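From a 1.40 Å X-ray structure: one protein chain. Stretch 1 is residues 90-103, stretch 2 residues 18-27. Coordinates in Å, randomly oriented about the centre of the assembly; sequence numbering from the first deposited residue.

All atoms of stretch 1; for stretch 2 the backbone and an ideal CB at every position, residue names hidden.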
# COMPACT_ATOMS: atom_id res chain seq x y z
N ALA A 90 -8.54 17.59 -5.59
CA ALA A 90 -7.82 17.07 -6.75
C ALA A 90 -6.94 15.95 -6.22
O ALA A 90 -5.88 16.21 -5.65
CB ALA A 90 -6.99 18.15 -7.42
N VAL A 91 -7.42 14.72 -6.36
CA VAL A 91 -6.65 13.57 -5.90
C VAL A 91 -5.47 13.38 -6.85
O VAL A 91 -5.64 13.31 -8.07
CB VAL A 91 -7.53 12.31 -5.84
CG1 VAL A 91 -6.72 11.13 -5.31
CG2 VAL A 91 -8.73 12.57 -4.96
N ALA A 92 -4.27 13.35 -6.28
CA ALA A 92 -3.05 13.21 -7.05
C ALA A 92 -2.12 12.31 -6.27
O ALA A 92 -1.93 12.51 -5.06
CB ALA A 92 -2.39 14.58 -7.25
N VAL A 93 -1.57 11.30 -6.94
CA VAL A 93 -0.65 10.35 -6.34
C VAL A 93 0.75 10.66 -6.85
O VAL A 93 0.98 10.68 -8.06
CB VAL A 93 -1.04 8.90 -6.68
CG1 VAL A 93 -0.07 7.92 -6.05
CG2 VAL A 93 -2.48 8.62 -6.23
N THR A 94 1.69 10.90 -5.94
CA THR A 94 3.07 11.11 -6.35
C THR A 94 3.73 9.78 -6.68
O THR A 94 3.27 8.71 -6.27
CB THR A 94 3.86 11.86 -5.28
OG1 THR A 94 3.83 11.10 -4.07
CG2 THR A 94 3.25 13.24 -5.02
N ASP A 95 4.84 9.85 -7.42
CA ASP A 95 5.45 8.65 -7.97
C ASP A 95 5.94 7.70 -6.88
O ASP A 95 5.94 6.48 -7.08
CB ASP A 95 6.62 9.00 -8.89
CG ASP A 95 6.17 9.61 -10.22
OD1 ASP A 95 4.94 9.69 -10.48
OD2 ASP A 95 7.05 9.99 -11.02
N ASP A 96 6.33 8.24 -5.72
CA ASP A 96 6.79 7.43 -4.59
C ASP A 96 5.65 6.75 -3.84
O ASP A 96 5.91 5.97 -2.93
CB ASP A 96 7.63 8.28 -3.63
CG ASP A 96 6.86 9.46 -3.09
OD1 ASP A 96 6.87 9.67 -1.86
OD2 ASP A 96 6.23 10.18 -3.90
N ASN A 97 4.40 7.04 -4.21
CA ASN A 97 3.24 6.42 -3.59
C ASN A 97 2.51 5.50 -4.56
O ASN A 97 1.31 5.23 -4.40
CB ASN A 97 2.31 7.49 -3.02
CG ASN A 97 2.88 8.10 -1.77
OD1 ASN A 97 3.46 7.40 -0.96
ND2 ASN A 97 2.74 9.41 -1.63
N VAL A 98 3.24 5.00 -5.56
CA VAL A 98 2.74 4.03 -6.53
C VAL A 98 3.28 2.66 -6.12
O VAL A 98 4.50 2.45 -6.09
CB VAL A 98 3.17 4.41 -7.95
CG1 VAL A 98 2.90 3.29 -8.93
CG2 VAL A 98 2.45 5.69 -8.38
N TYR A 99 2.39 1.73 -5.81
CA TYR A 99 2.76 0.41 -5.31
C TYR A 99 2.22 -0.65 -6.24
O TYR A 99 1.01 -0.71 -6.50
CB TYR A 99 2.16 0.22 -3.92
CG TYR A 99 2.67 1.20 -2.90
CD1 TYR A 99 3.95 1.08 -2.39
CD2 TYR A 99 1.88 2.25 -2.45
CE1 TYR A 99 4.44 1.97 -1.44
CE2 TYR A 99 2.35 3.15 -1.50
CZ TYR A 99 3.64 3.00 -0.99
OH TYR A 99 4.12 3.88 -0.05
N VAL A 100 3.09 -1.52 -6.75
CA VAL A 100 2.72 -2.47 -7.79
C VAL A 100 3.01 -3.88 -7.27
O VAL A 100 4.17 -4.26 -7.10
CB VAL A 100 3.48 -2.21 -9.10
CG1 VAL A 100 3.03 -3.19 -10.19
CG2 VAL A 100 3.26 -0.78 -9.55
N LEU A 101 1.95 -4.65 -7.05
CA LEU A 101 2.09 -6.08 -6.76
C LEU A 101 2.08 -6.94 -8.01
O LEU A 101 2.56 -8.08 -7.97
CB LEU A 101 0.98 -6.54 -5.81
CG LEU A 101 0.88 -5.79 -4.49
CD1 LEU A 101 -0.16 -6.43 -3.58
CD2 LEU A 101 2.23 -5.68 -3.78
N SER A 102 1.57 -6.40 -9.12
CA SER A 102 1.42 -7.12 -10.39
C SER A 102 2.71 -7.78 -10.84
O SER A 102 3.77 -7.15 -10.88
CB SER A 102 1.00 -6.12 -11.46
OG SER A 102 0.01 -5.25 -10.95
N GLY A 103 2.61 -9.06 -11.21
CA GLY A 103 3.71 -9.80 -11.78
C GLY A 103 4.68 -10.40 -10.79
O GLY A 103 5.46 -11.28 -11.18
N UNK A 18 -1.62 13.75 4.61
CA UNK A 18 -2.21 12.47 4.24
C UNK A 18 -1.94 12.28 2.75
O UNK A 18 -2.09 13.23 1.97
CB UNK A 18 -3.71 12.42 4.56
N UNK A 19 -1.51 11.07 2.36
CA UNK A 19 -1.11 10.81 0.99
C UNK A 19 -2.15 9.98 0.27
O UNK A 19 -2.49 8.88 0.74
CB UNK A 19 0.25 10.11 0.95
N UNK A 20 -2.61 10.40 -0.90
CA UNK A 20 -3.26 9.46 -1.81
C UNK A 20 -2.24 8.46 -2.33
O UNK A 20 -1.10 8.81 -2.61
CB UNK A 20 -3.93 10.20 -2.97
N UNK A 21 -2.65 7.20 -2.40
CA UNK A 21 -1.77 6.15 -2.91
C UNK A 21 -2.49 5.36 -3.99
O UNK A 21 -3.72 5.31 -4.05
CB UNK A 21 -1.31 5.22 -1.78
N UNK A 22 -1.69 4.72 -4.86
CA UNK A 22 -2.19 3.86 -5.92
C UNK A 22 -1.65 2.46 -5.70
O UNK A 22 -0.45 2.28 -5.50
CB UNK A 22 -1.80 4.39 -7.30
N UNK A 23 -2.53 1.46 -5.76
CA UNK A 23 -2.13 0.06 -5.59
C UNK A 23 -2.53 -0.68 -6.85
O UNK A 23 -3.71 -0.75 -7.18
CB UNK A 23 -2.77 -0.57 -4.35
N UNK A 24 -1.55 -1.21 -7.57
CA UNK A 24 -1.82 -1.94 -8.80
C UNK A 24 -1.61 -3.43 -8.57
O UNK A 24 -0.57 -3.85 -8.06
CB UNK A 24 -0.93 -1.44 -9.94
N UNK A 25 -2.61 -4.22 -8.92
CA UNK A 25 -2.51 -5.67 -8.92
C UNK A 25 -2.75 -6.16 -10.34
O UNK A 25 -3.14 -5.40 -11.23
CB UNK A 25 -3.50 -6.30 -7.94
N UNK A 26 -2.51 -7.45 -10.57
CA UNK A 26 -2.68 -7.99 -11.90
C UNK A 26 -4.07 -7.80 -12.47
O UNK A 26 -4.24 -7.82 -13.69
CB UNK A 26 -2.34 -9.48 -11.89
N UNK A 27 -5.07 -7.60 -11.60
CA UNK A 27 -6.46 -7.51 -12.03
C UNK A 27 -7.15 -6.19 -11.69
O UNK A 27 -8.28 -5.99 -12.12
CB UNK A 27 -7.25 -8.66 -11.40

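Position 18 lies beyond the reach of stretch 1: nothing comes within 5.5 Å of its ideal CB, so the visible atoms barely restrict the choice. Its extended backbone suits a branched residue, and it is I18.

At position 19 CA-to-CB points toward stretch 1, and the ideal CB sits 3.7 Å from N97 ND2. An amide donor nearby favours a small polar or acidic side chain, though a modest apolar one could also fit. The residue is D19, whose CG comes 3.6 Å from N97 ND2, so that the carboxylate lies beside the amide.

Position 20 also points toward stretch 1, into a shallow site lined by V91 CG1 (3.8 Å from the ideal CB), V93 CG2 (3.9 Å) and A92 O (3.7 Å). A compact apolar residue would suit it, such as valine or proline; phi of -68° allows the latter, and the amide has no partner in stretch 1 to lose. It is P20. Its CB packs against V91 CG1 and V93 CG2, both at 3.9 Å, while its CG lies 3.3 Å from A92 O. The carbonyl P20 O accepts from a water, 2.7 Å from that water's O, which in turn accepts from T94 N and N97 ND2, bridging the stretches.

Position 21 points sideways, its ideal CB 4.2 Å from Y99 CE2 and 3.7 Å from N97 O. A beta-branched or other aliphatic residue would pack beside the ring. I21 does so, its CB meeting the ring edge 4.1 Å from Y99 CE2, and its CG2 lies 4.0 Å from N97 CB.

Position 22 begins the parallel pairing, beside V98, with both side chains on one face of the sheet. The backbone is bonded to stretch 1 through both its amide and its carbonyl, its N donating to N97 O (3.1 Å) and its O accepting from Y99 N (2.9 Å). V93 CG1 and V98 CG2, 4.1 and 4.6 Å from the ideal CB, would welcome valine, isoleucine or a long chain with an aliphatic stem. In the deposited Q22, CB lies 4.1 Å from V93 CG1, and OE1 reaches to 3.3 Å from V98 CG1; NE2 is bonded elsewhere in the structure.

Position 23 pairs with Y99 on the opposite face. Its ideal CB is 4.3 Å from Y99 O, and on an extended strand valine, isoleucine or another aliphatic would suit it. The deposited I23 adds a CA-H...O contact, its CA 3.4 Å from Y99 O.

Position 24 returns to the face of V98 and V100, with V100 CG2 4.3 Å from the ideal CB. Many apolar residues would do. M24 packs its CB against V100 CG2 (4.3 Å), while the end of its side chain leads away. Its N donates to Y99 O (2.8 Å), and L101 N donates to M24 O (2.8 Å).

Position 25 points away, leaving the choice open; T25 OG1 accepts a weak hydrogen bond from the backbone N of position 27 (3.3 Å). Position 26 has room for a CB, so G26 is not demanded by stretch 1. Position 27, pointing away, is T27.

Stretch 2, residues 18-27: IDPIQIMTGT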
# COMPACT_ATOMS: atom_id res chain seq x y z
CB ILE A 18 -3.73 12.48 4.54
CG1 ILE A 18 -3.97 12.62 6.06
CG2 ILE A 18 -4.41 11.23 4.00
CD1 ILE A 18 -5.39 13.00 6.46
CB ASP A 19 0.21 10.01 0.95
CG ASP A 19 1.42 10.81 1.36
OD1 ASP A 19 1.43 12.05 1.20
OD2 ASP A 19 2.37 10.17 1.84
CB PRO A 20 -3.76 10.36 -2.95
CG PRO A 20 -3.75 11.77 -2.38
CD PRO A 20 -2.59 11.78 -1.43
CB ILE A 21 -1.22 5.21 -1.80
CG1 ILE A 21 -2.33 4.32 -1.24
CG2 ILE A 21 -0.53 6.01 -0.69
CD1 ILE A 21 -1.80 3.23 -0.29
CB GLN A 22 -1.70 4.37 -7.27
CG GLN A 22 -2.20 3.58 -8.48
CD GLN A 22 -1.45 3.95 -9.74
OE1 GLN A 22 -0.23 3.78 -9.80
NE2 GLN A 22 -2.16 4.47 -10.73
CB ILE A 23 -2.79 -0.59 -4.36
CG1 ILE A 23 -2.46 0.17 -3.07
CG2 ILE A 23 -2.37 -2.07 -4.27
CD1 ILE A 23 -3.31 -0.25 -1.86
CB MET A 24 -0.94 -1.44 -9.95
CG MET A 24 -1.13 0.06 -10.22
SD MET A 24 -0.27 0.65 -11.70
CE MET A 24 -1.21 -0.14 -13.02
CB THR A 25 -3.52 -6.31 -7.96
OG1 THR A 25 -4.83 -6.28 -8.55
CG2 THR A 25 -3.56 -5.56 -6.63
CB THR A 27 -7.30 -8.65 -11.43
OG1 THR A 27 -7.15 -8.65 -10.01
CG2 THR A 27 -6.86 -10.01 -11.99
O HOH W 1 0.77 10.72 -3.14
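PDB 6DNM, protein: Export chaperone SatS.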